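Local coordinates for niemann-Pick type C2 protein (Camponotus japonicus, PDB 3WEB) that probably carries fatty acids such as oleic acid in a hydrophobic pocket between two beta sheets, mediating chemical communication in the worker ant, at residues K101-E113 / E120-K132. Numbering follows the deposited sequence.
With OLA (oleic acid), chain B.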
ATOM      1  N   LYS A 101       6.475  12.168  15.541  1.00 48.10           N
ATOM      2  CA  LYS A 101       5.876  12.212  16.877  1.00 49.37           C
ATOM      3  C   LYS A 101       4.525  12.935  16.837  1.00 48.70           C
ATOM      4  O   LYS A 101       3.606  12.588  17.584  1.00 49.22           O
ATOM      5  CB  LYS A 101       6.817  12.893  17.877  1.00 50.79           C
ATOM      6  CG  LYS A 101       6.496  12.589  19.335  1.00 52.85           C
ATOM      7  CD  LYS A 101       7.564  13.120  20.279  1.00 54.12           C
ATOM      8  CE  LYS A 101       7.361  12.581  21.688  1.00 55.06           C
ATOM      9  NZ  LYS A 101       8.563  12.771  22.547  1.00 55.58           N
ATOM     10  N   ALA A 102       4.414  13.919  15.943  1.00 47.93           N
ATOM     11  CA  ALA A 102       3.186  14.703  15.756  1.00 47.56           C
ATOM     12  C   ALA A 102       2.012  13.891  15.186  1.00 46.09           C
ATOM     13  O   ALA A 102       0.898  14.409  15.048  1.00 44.75           O
ATOM     14  CB  ALA A 102       3.465  15.922  14.885  1.00 47.93           C
ATOM     15  N   THR A 103       2.271  12.623  14.861  1.00 43.93           N
ATOM     16  CA  THR A 103       1.238  11.711  14.377  1.00 41.19           C
ATOM     17  C   THR A 103       0.332  11.288  15.535  1.00 39.04           C
ATOM     18  O   THR A 103       0.822  10.802  16.562  1.00 37.98           O
ATOM     19  CB  THR A 103       1.850  10.460  13.707  1.00 41.11           C
ATOM     20  OG1 THR A 103       2.798  10.861  12.711  1.00 40.91           O
ATOM     21  CG2 THR A 103       0.768   9.605  13.051  1.00 41.38           C
ATOM     22  N   PRO A 104      -0.992  11.484  15.377  1.00 38.16           N
ATOM     23  CA  PRO A 104      -1.948  11.082  16.408  1.00 36.83           C
ATOM     24  C   PRO A 104      -1.973   9.570  16.604  1.00 36.09           C
ATOM     25  O   PRO A 104      -1.827   8.817  15.639  1.00 36.34           O
ATOM     26  CB  PRO A 104      -3.292  11.559  15.847  1.00 36.56           C
ATOM     27  CG  PRO A 104      -3.087  11.652  14.372  1.00 37.08           C
ATOM     28  CD  PRO A 104      -1.664  12.100  14.216  1.00 37.81           C
ATOM     29  N   ALA A 105      -2.135   9.143  17.852  1.00 34.55           N
ATOM     30  CA  ALA A 105      -2.313   7.733  18.161  1.00 33.03           C
ATOM     31  C   ALA A 105      -3.783   7.355  18.002  1.00 32.10           C
ATOM     32  O   ALA A 105      -4.644   7.842  18.741  1.00 32.74           O
ATOM     33  CB  ALA A 105      -1.829   7.430  19.570  1.00 33.76           C
ATOM     34  N   LEU A 106      -4.065   6.506  17.017  1.00 29.10           N
ATOM     35  CA  LEU A 106      -5.415   5.995  16.802  1.00 26.57           C
ATOM     36  C   LEU A 106      -5.396   4.644  16.088  1.00 24.91           C
ATOM     37  O   LEU A 106      -4.369   4.233  15.538  1.00 22.85           O
ATOM     38  CB  LEU A 106      -6.276   7.004  16.022  1.00 27.69           C
ATOM     39  CG  LEU A 106      -6.239   7.046  14.484  1.00 27.59           C
ATOM     40  CD1 LEU A 106      -7.472   7.756  13.931  1.00 28.00           C
ATOM     41  CD2 LEU A 106      -4.963   7.692  13.956  1.00 28.67           C
ATOM     42  N   SER A 107      -6.542   3.970  16.126  1.00 23.22           N
ATOM     43  CA  SER A 107      -6.779   2.746  15.366  1.00 22.68           C
ATOM     44  C   SER A 107      -7.669   3.092  14.182  1.00 22.18           C
ATOM     45  O   SER A 107      -8.664   3.808  14.339  1.00 21.68           O
ATOM     46  CB  SER A 107      -7.490   1.705  16.231  1.00 22.81           C
ATOM     47  OG  SER A 107      -6.746   1.396  17.395  1.00 24.35           O
ATOM     48  N   LEU A 108      -7.309   2.589  13.004  1.00 21.02           N
ATOM     49  CA  LEU A 108      -8.093   2.804  11.791  1.00 20.83           C
ATOM     50  C   LEU A 108      -7.821   1.718  10.757  1.00 20.70           C
ATOM     51  O   LEU A 108      -6.755   1.090  10.765  1.00 20.82           O
ATOM     52  CB  LEU A 108      -7.797   4.185  11.190  1.00 21.57           C
ATOM     53  CG  LEU A 108      -6.531   4.422  10.354  1.00 22.66           C
ATOM     54  CD1 LEU A 108      -6.570   5.819   9.748  1.00 23.41           C
ATOM     55  CD2 LEU A 108      -5.245   4.216  11.141  1.00 22.47           C
ATOM     56  N   GLU A 109      -8.789   1.495   9.876  1.00 19.86           N
ATOM     57  CA  GLU A 109      -8.559   0.649   8.715  1.00 20.30           C
ATOM     58  C   GLU A 109      -7.883   1.480   7.646  1.00 19.52           C
ATOM     59  O   GLU A 109      -8.245   2.636   7.407  1.00 18.82           O
ATOM     60  CB  GLU A 109      -9.860   0.085   8.153  1.00 22.01           C
ATOM     61  CG  GLU A 109     -10.448  -1.080   8.929  1.00 25.45           C
ATOM     62  CD  GLU A 109     -11.656  -1.670   8.229  1.00 27.72           C
ATOM     63  OE1 GLU A 109     -12.643  -0.932   8.014  1.00 29.11           O
ATOM     64  OE2 GLU A 109     -11.620  -2.869   7.879  1.00 28.80           O
ATOM     65  N   ILE A 110      -6.894   0.877   7.006  1.00 18.43           N
ATOM     66  CA  ILE A 110      -6.157   1.528   5.941  1.00 18.44           C
ATOM     67  C   ILE A 110      -6.487   0.805   4.643  1.00 17.96           C
ATOM     68  O   ILE A 110      -6.566  -0.426   4.620  1.00 17.22           O
ATOM     69  CB  ILE A 110      -4.640   1.518   6.236  1.00 18.94           C
ATOM     70  CG1 ILE A 110      -4.336   2.501   7.371  1.00 19.82           C
ATOM     71  CG2 ILE A 110      -3.832   1.870   4.989  1.00 18.87           C
ATOM     72  CD1 ILE A 110      -2.970   2.325   7.993  1.00 20.93           C
ATOM     73  N   MET A 111      -6.723   1.577   3.583  1.00 17.96           N
ATOM     74  CA  MET A 111      -6.905   1.025   2.250  1.00 17.89           C
ATOM     75  C   MET A 111      -5.856   1.619   1.338  1.00 16.74           C
ATOM     76  O   MET A 111      -5.666   2.829   1.309  1.00 16.74           O
ATOM     77  CB  MET A 111      -8.298   1.317   1.702  1.00 20.41           C
ATOM     78  CG  MET A 111      -9.427   0.602   2.434  1.00 23.72           C
ATOM     79  SD  MET A 111     -11.048   1.132   1.844  1.00 29.19           S
ATOM     80  CE  MET A 111     -10.852   0.901   0.075  1.00 27.36           C
ATOM     81  N   TRP A 112      -5.177   0.757   0.594  1.00 15.04           N
ATOM     82  CA  TRP A 112      -4.031   1.174  -0.192  1.00 14.82           C
ATOM     83  C   TRP A 112      -4.125   0.536  -1.563  1.00 14.27           C
ATOM     84  O   TRP A 112      -4.225  -0.692  -1.678  1.00 13.67           O
ATOM     85  CB  TRP A 112      -2.753   0.755   0.542  1.00 14.97           C
ATOM     86  CG  TRP A 112      -1.462   0.999  -0.174  1.00 15.59           C
ATOM     87  CD1 TRP A 112      -1.088   2.127  -0.855  1.00 15.76           C
ATOM     88  CD2 TRP A 112      -0.339   0.109  -0.223  1.00 15.90           C
ATOM     89  NE1 TRP A 112       0.183   1.979  -1.351  1.00 15.79           N
ATOM     90  CE2 TRP A 112       0.669   0.751  -0.978  1.00 15.94           C
ATOM     91  CE3 TRP A 112      -0.095  -1.177   0.284  1.00 16.06           C
ATOM     92  CZ2 TRP A 112       1.911   0.153  -1.241  1.00 15.90           C
ATOM     93  CZ3 TRP A 112       1.148  -1.773   0.028  1.00 15.85           C
ATOM     94  CH2 TRP A 112       2.132  -1.105  -0.735  1.00 16.04           C
ATOM     95  N   GLU A 113      -4.106   1.377  -2.597  1.00 14.48           N
ATOM     96  CA  GLU A 113      -4.311   0.930  -3.970  1.00 14.62           C
ATOM     97  C   GLU A 113      -3.182   1.339  -4.903  1.00 13.83           C
ATOM     98  O   GLU A 113      -2.586   2.403  -4.752  1.00 13.30           O
ATOM     99  CB  GLU A 113      -5.619   1.497  -4.544  1.00 16.09           C
ATOM    100  CG  GLU A 113      -6.849   1.349  -3.660  1.00 18.72           C
ATOM    101  CD  GLU A 113      -8.104   1.918  -4.302  1.00 20.17           C
ATOM    102  OE1 GLU A 113      -7.987   2.740  -5.242  1.00 20.75           O
ATOM    103  OE2 GLU A 113      -9.212   1.540  -3.863  1.00 22.33           O
ATOM    104  N   GLU A 120      -7.544   2.149 -13.439  1.00 17.14           N
ATOM    105  CA  GLU A 120      -8.004   0.806 -13.075  1.00 16.76           C
ATOM    106  C   GLU A 120      -7.149   0.287 -11.923  1.00 15.47           C
ATOM    107  O   GLU A 120      -5.937   0.506 -11.908  1.00 15.15           O
ATOM    108  CB  GLU A 120      -7.883  -0.156 -14.262  1.00 17.84           C
ATOM    109  CG  GLU A 120      -8.594   0.312 -15.527  1.00 19.36           C
ATOM    110  CD  GLU A 120      -8.366  -0.614 -16.707  1.00 20.45           C
ATOM    111  OE1 GLU A 120      -7.206  -0.920 -17.046  1.00 20.11           O
ATOM    112  OE2 GLU A 120      -9.367  -1.030 -17.317  1.00 22.98           O
ATOM    113  N   LYS A 121      -7.775  -0.404 -10.971  1.00 14.81           N
ATOM    114  CA  LYS A 121      -7.048  -0.927  -9.803  1.00 14.36           C
ATOM    115  C   LYS A 121      -6.257  -2.190 -10.123  1.00 13.50           C
ATOM    116  O   LYS A 121      -6.837  -3.220 -10.483  1.00 13.26           O
ATOM    117  CB  LYS A 121      -7.990  -1.175  -8.617  1.00 14.92           C
ATOM    118  CG  LYS A 121      -8.585   0.108  -8.046  1.00 16.61           C
ATOM    119  CD  LYS A 121      -9.638  -0.157  -6.984  1.00 18.00           C
ATOM    120  CE  LYS A 121     -10.509   1.079  -6.812  1.00 19.59           C
ATOM    121  NZ  LYS A 121     -11.286   1.058  -5.541  1.00 21.41           N
ATOM    122  N   ILE A 122      -4.935  -2.086  -9.985  1.00 12.62           N
ATOM    123  CA  ILE A 122      -4.033  -3.238 -10.066  1.00 12.28           C
ATOM    124  C   ILE A 122      -4.099  -3.993  -8.745  1.00 12.34           C
ATOM    125  O   ILE A 122      -4.208  -5.223  -8.726  1.00 12.39           O
ATOM    126  CB  ILE A 122      -2.571  -2.808 -10.322  1.00 12.20           C
ATOM    127  CG1 ILE A 122      -2.479  -1.881 -11.543  1.00 12.52           C
ATOM    128  CG2 ILE A 122      -1.682  -4.035 -10.513  1.00 12.37           C
ATOM    129  CD1 ILE A 122      -1.215  -1.041 -11.571  1.00 12.72           C
ATOM    130  N   THR A 123      -4.031  -3.244  -7.643  1.00 11.89           N
ATOM    131  CA  THR A 123      -4.134  -3.820  -6.299  1.00 12.02           C
ATOM    132  C   THR A 123      -5.007  -2.962  -5.406  1.00 12.46           C
ATOM    133  O   THR A 123      -5.064  -1.744  -5.577  1.00 12.35           O
ATOM    134  CB  THR A 123      -2.757  -3.916  -5.617  1.00 11.78           C
ATOM    135  OG1 THR A 123      -2.179  -2.610  -5.532  1.00 11.86           O
ATOM    136  CG2 THR A 123      -1.830  -4.829  -6.398  1.00 11.71           C
ATOM    137  N   CYS A 124      -5.656  -3.607  -4.438  1.00 12.91           N
ATOM    138  CA  CYS A 124      -6.348  -2.909  -3.356  1.00 13.91           C
ATOM    139  C   CYS A 124      -6.161  -3.737  -2.099  1.00 13.73           C
ATOM    140  O   CYS A 124      -6.649  -4.868  -2.023  1.00 13.56           O
ATOM    141  CB  CYS A 124      -7.836  -2.762  -3.666  1.00 14.73           C
ATOM    142  SG  CYS A 124      -8.718  -1.620  -2.576  1.00 16.55           S
ATOM    143  N   VAL A 125      -5.456  -3.156  -1.129  1.00 13.56           N
ATOM    144  CA  VAL A 125      -5.118  -3.817   0.134  1.00 13.90           C
ATOM    145  C   VAL A 125      -5.844  -3.091   1.253  1.00 13.96           C
ATOM    146  O   VAL A 125      -5.835  -1.865   1.298  1.00 13.60           O
ATOM    147  CB  VAL A 125      -3.599  -3.744   0.406  1.00 14.34           C
ATOM    148  CG1 VAL A 125      -3.249  -4.420   1.727  1.00 14.82           C
ATOM    149  CG2 VAL A 125      -2.808  -4.363  -0.751  1.00 15.19           C
ATOM    150  N   LYS A 126      -6.478  -3.852   2.144  1.00 14.26           N
ATOM    151  CA  LYS A 126      -7.181  -3.281   3.286  1.00 14.97           C
ATOM    152  C   LYS A 126      -6.744  -3.996   4.562  1.00 14.37           C
ATOM    153  O   LYS A 126      -6.745  -5.225   4.625  1.00 13.82           O
ATOM    154  CB  LYS A 126      -8.689  -3.416   3.094  1.00 16.99           C
ATOM    155  CG  LYS A 126      -9.534  -2.816   4.198  1.00 19.00           C
ATOM    156  CD  LYS A 126     -10.985  -3.190   3.962  1.00 21.08           C
ATOM    157  CE  LYS A 126     -11.944  -2.252   4.668  1.00 22.94           C
ATOM    158  NZ  LYS A 126     -13.325  -2.791   4.526  1.00 24.90           N
ATOM    159  N   PHE A 127      -6.348  -3.229   5.568  1.00 13.58           N
ATOM    160  CA  PHE A 127      -5.932  -3.842   6.832  1.00 13.29           C
ATOM    161  C   PHE A 127      -6.168  -2.910   8.017  1.00 13.17           C
ATOM    162  O   PHE A 127      -6.209  -1.681   7.845  1.00 13.49           O
ATOM    163  CB  PHE A 127      -4.463  -4.287   6.759  1.00 13.15           C
ATOM    164  CG  PHE A 127      -3.487  -3.159   6.605  1.00 13.28           C
ATOM    165  CD1 PHE A 127      -3.227  -2.609   5.354  1.00 13.29           C
ATOM    166  CD2 PHE A 127      -2.810  -2.664   7.711  1.00 13.30           C
ATOM    167  CE1 PHE A 127      -2.312  -1.575   5.220  1.00 13.35           C
ATOM    168  CE2 PHE A 127      -1.903  -1.631   7.589  1.00 13.61           C
ATOM    169  CZ  PHE A 127      -1.655  -1.085   6.337  1.00 13.61           C
ATOM    170  N   PRO A 128      -6.354  -3.486   9.221  1.00 13.38           N
ATOM    171  CA  PRO A 128      -6.483  -2.645  10.410  1.00 13.56           C
ATOM    172  C   PRO A 128      -5.113  -2.241  10.963  1.00 14.08           C
ATOM    173  O   PRO A 128      -4.200  -3.079  11.057  1.00 14.31           O
ATOM    174  CB  PRO A 128      -7.213  -3.550  11.398  1.00 13.11           C
ATOM    175  CG  PRO A 128      -6.778  -4.936  11.022  1.00 13.18           C
ATOM    176  CD  PRO A 128      -6.478  -4.922   9.546  1.00 13.11           C
ATOM    177  N   ALA A 129      -4.966  -0.968  11.323  1.00 15.03           N
ATOM    178  CA  ALA A 129      -3.712  -0.505  11.927  1.00 15.63           C
ATOM    179  C   ALA A 129      -3.924   0.224  13.247  1.00 16.72           C
ATOM    180  O   ALA A 129      -5.003   0.756  13.517  1.00 17.01           O
ATOM    181  CB  ALA A 129      -2.943   0.380  10.958  1.00 15.71           C
ATOM    182  N   LYS A 130      -2.881   0.241  14.062  1.00 17.16           N
ATOM    183  CA  LYS A 130      -2.898   1.020  15.283  1.00 18.51           C
ATOM    184  C   LYS A 130      -1.607   1.809  15.371  1.00 19.46           C
ATOM    185  O   LYS A 130      -0.524   1.233  15.467  1.00 18.76           O
ATOM    186  CB  LYS A 130      -3.085   0.123  16.503  1.00 19.45           C
ATOM    187  CG  LYS A 130      -3.367   0.901  17.782  1.00 20.88           C
ATOM    188  CD  LYS A 130      -3.725  -0.030  18.925  1.00 22.59           C
ATOM    189  CE  LYS A 130      -3.845   0.743  20.226  1.00 24.23           C
ATOM    190  NZ  LYS A 130      -4.046  -0.177  21.379  1.00 25.80           N
ATOM    191  N   ILE A 131      -1.731   3.132  15.307  1.00 20.56           N
ATOM    192  CA  ILE A 131      -0.582   4.008  15.446  1.00 23.32           C
ATOM    193  C   ILE A 131      -0.346   4.188  16.937  1.00 25.36           C
ATOM    194  O   ILE A 131      -1.252   4.617  17.658  1.00 26.63           O
ATOM    195  CB  ILE A 131      -0.810   5.367  14.753  1.00 23.45           C
ATOM    196  CG1 ILE A 131      -1.194   5.153  13.284  1.00 23.61           C
ATOM    197  CG2 ILE A 131       0.436   6.238  14.877  1.00 23.61           C
ATOM    198  CD1 ILE A 131      -1.791   6.363  12.599  1.00 23.89           C
ATOM    199  N   LYS A 132       0.854   3.846  17.398  1.00 27.27           N
ATOM    200  CA  LYS A 132       1.137   3.777  18.841  1.00 30.25           C
ATOM    201  C   LYS A 132       2.561   4.195  19.204  1.00 31.73           C
ATOM    202  O   LYS A 132       3.467   4.221  18.373  1.00 31.98           O
ATOM    203  CB  LYS A 132       0.840   2.372  19.386  1.00 29.83           C
ATOM    204  CG  LYS A 132       1.632   1.241  18.732  1.00 30.34           C
ATOM    205  CD  LYS A 132       1.360  -0.111  19.388  1.00 30.33           C
ATOM    206  CE  LYS A 132       0.034  -0.707  18.933  1.00 31.05           C
ATOM    207  NZ  LYS A 132      -0.179  -2.106  19.404  1.00 30.79           N
ATOM    208  OXT LYS A 132       2.839   4.520  20.361  1.00 34.67           O
TER
HETATM  209  C1  OLA B 201       4.561   8.096   0.354  1.00 39.15           C
HETATM  210  O1  OLA B 201       4.413   7.995  -0.887  1.00 37.00           O
HETATM  211  O2  OLA B 201       4.265   9.132   0.991  1.00 39.46           O
HETATM  212  C2  OLA B 201       5.130   6.919   1.116  1.00 39.08           C
HETATM  213  C3  OLA B 201       4.098   6.360   2.093  1.00 38.86           C
HETATM  214  C4  OLA B 201       3.984   4.845   1.971  1.00 39.21           C
HETATM  215  C5  OLA B 201       2.623   4.425   1.435  1.00 38.35           C
HETATM  216  C6  OLA B 201       2.275   2.996   1.833  1.00 38.79           C
HETATM  217  C7  OLA B 201       1.103   3.000   2.806  1.00 38.03           C
HETATM  218  C8  OLA B 201       0.627   1.596   3.179  1.00 38.75           C
HETATM  219  C9  OLA B 201       1.507   0.993   4.257  1.00 38.03           C
HETATM  220  C10 OLA B 201       1.335   1.192   5.568  1.00 38.45           C
HETATM  221  C11 OLA B 201       0.229   2.049   6.144  1.00 39.52           C
HETATM  222  C12 OLA B 201       0.735   2.767   7.387  1.00 40.99           C
HETATM  223  C13 OLA B 201       0.276   4.219   7.405  1.00 42.39           C
HETATM  224  C14 OLA B 201       1.032   5.002   8.471  1.00 43.69           C
HETATM  225  C15 OLA B 201       0.239   6.219   8.931  1.00 44.73           C
HETATM  226  C16 OLA B 201       0.885   7.508   8.436  1.00 45.74           C
HETATM  227  C17 OLA B 201       1.539   8.268   9.585  1.00 46.46           C
HETATM  228  C18 OLA B 201       1.471   9.764   9.363  1.00 47.76           C
HETATM  229  O   HOH W   1      -1.915  -1.729  -2.951  1.00 15.35           O
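I110 and F127 form a hydrogen-bonded antiparallel pair whose side chains lie alongside each other on the inner face of the sheet. The evidence for a CH-pi contact is I110 CB, 4.2 Å from the centre of the F127 ring and 21° off its normal. With its CG between backbone N and carbonyl carbon (chi1 65°), F127 folds its ring back over I110 while presenting an edge to the oleic acid, CZ to C11 at 3.7 Å. The delta carbon of I110 reaches the same ligand carbon and also packs at 3.5 Å (CD1 to CB) on A129. Further along, the indole of W112 lays one face against C8 of the lipid; water 1 sits over the opposite face and bonds to W112 O and T123 OG1. Seven backbone hydrogen bonds, from I131 N to L106 O, just before the strand, through V125 N to W112 O, join strands 107-113 and 123-131 into a hairpin of the immunoglobulin-like beta-sandwich of the ML domain, and this inner face lines its lipid pocket. On the other face the packing is looser and more polar. E109 and K126 form only a long salt bridge, 3.8 Å from OE2 to NZ, although the aliphatic part of K126 runs beside M111, CG to CG 3.8 Å. Toward the bulge at I122 and T123 the polar contact tightens: K121, partly exposed, brings NZ to 2.7 Å from OE2 of the buried E113, on its syn side, 33° out of the carboxylate plane, while OE1 pairs with R115. Replacing E113 by alanine would probably leave the K121 ammonium and the R115 guanidinium without the carboxylate they share. E113 CG also packs 3.7 Å from SG of C124, which is disulfide-bonded to C6.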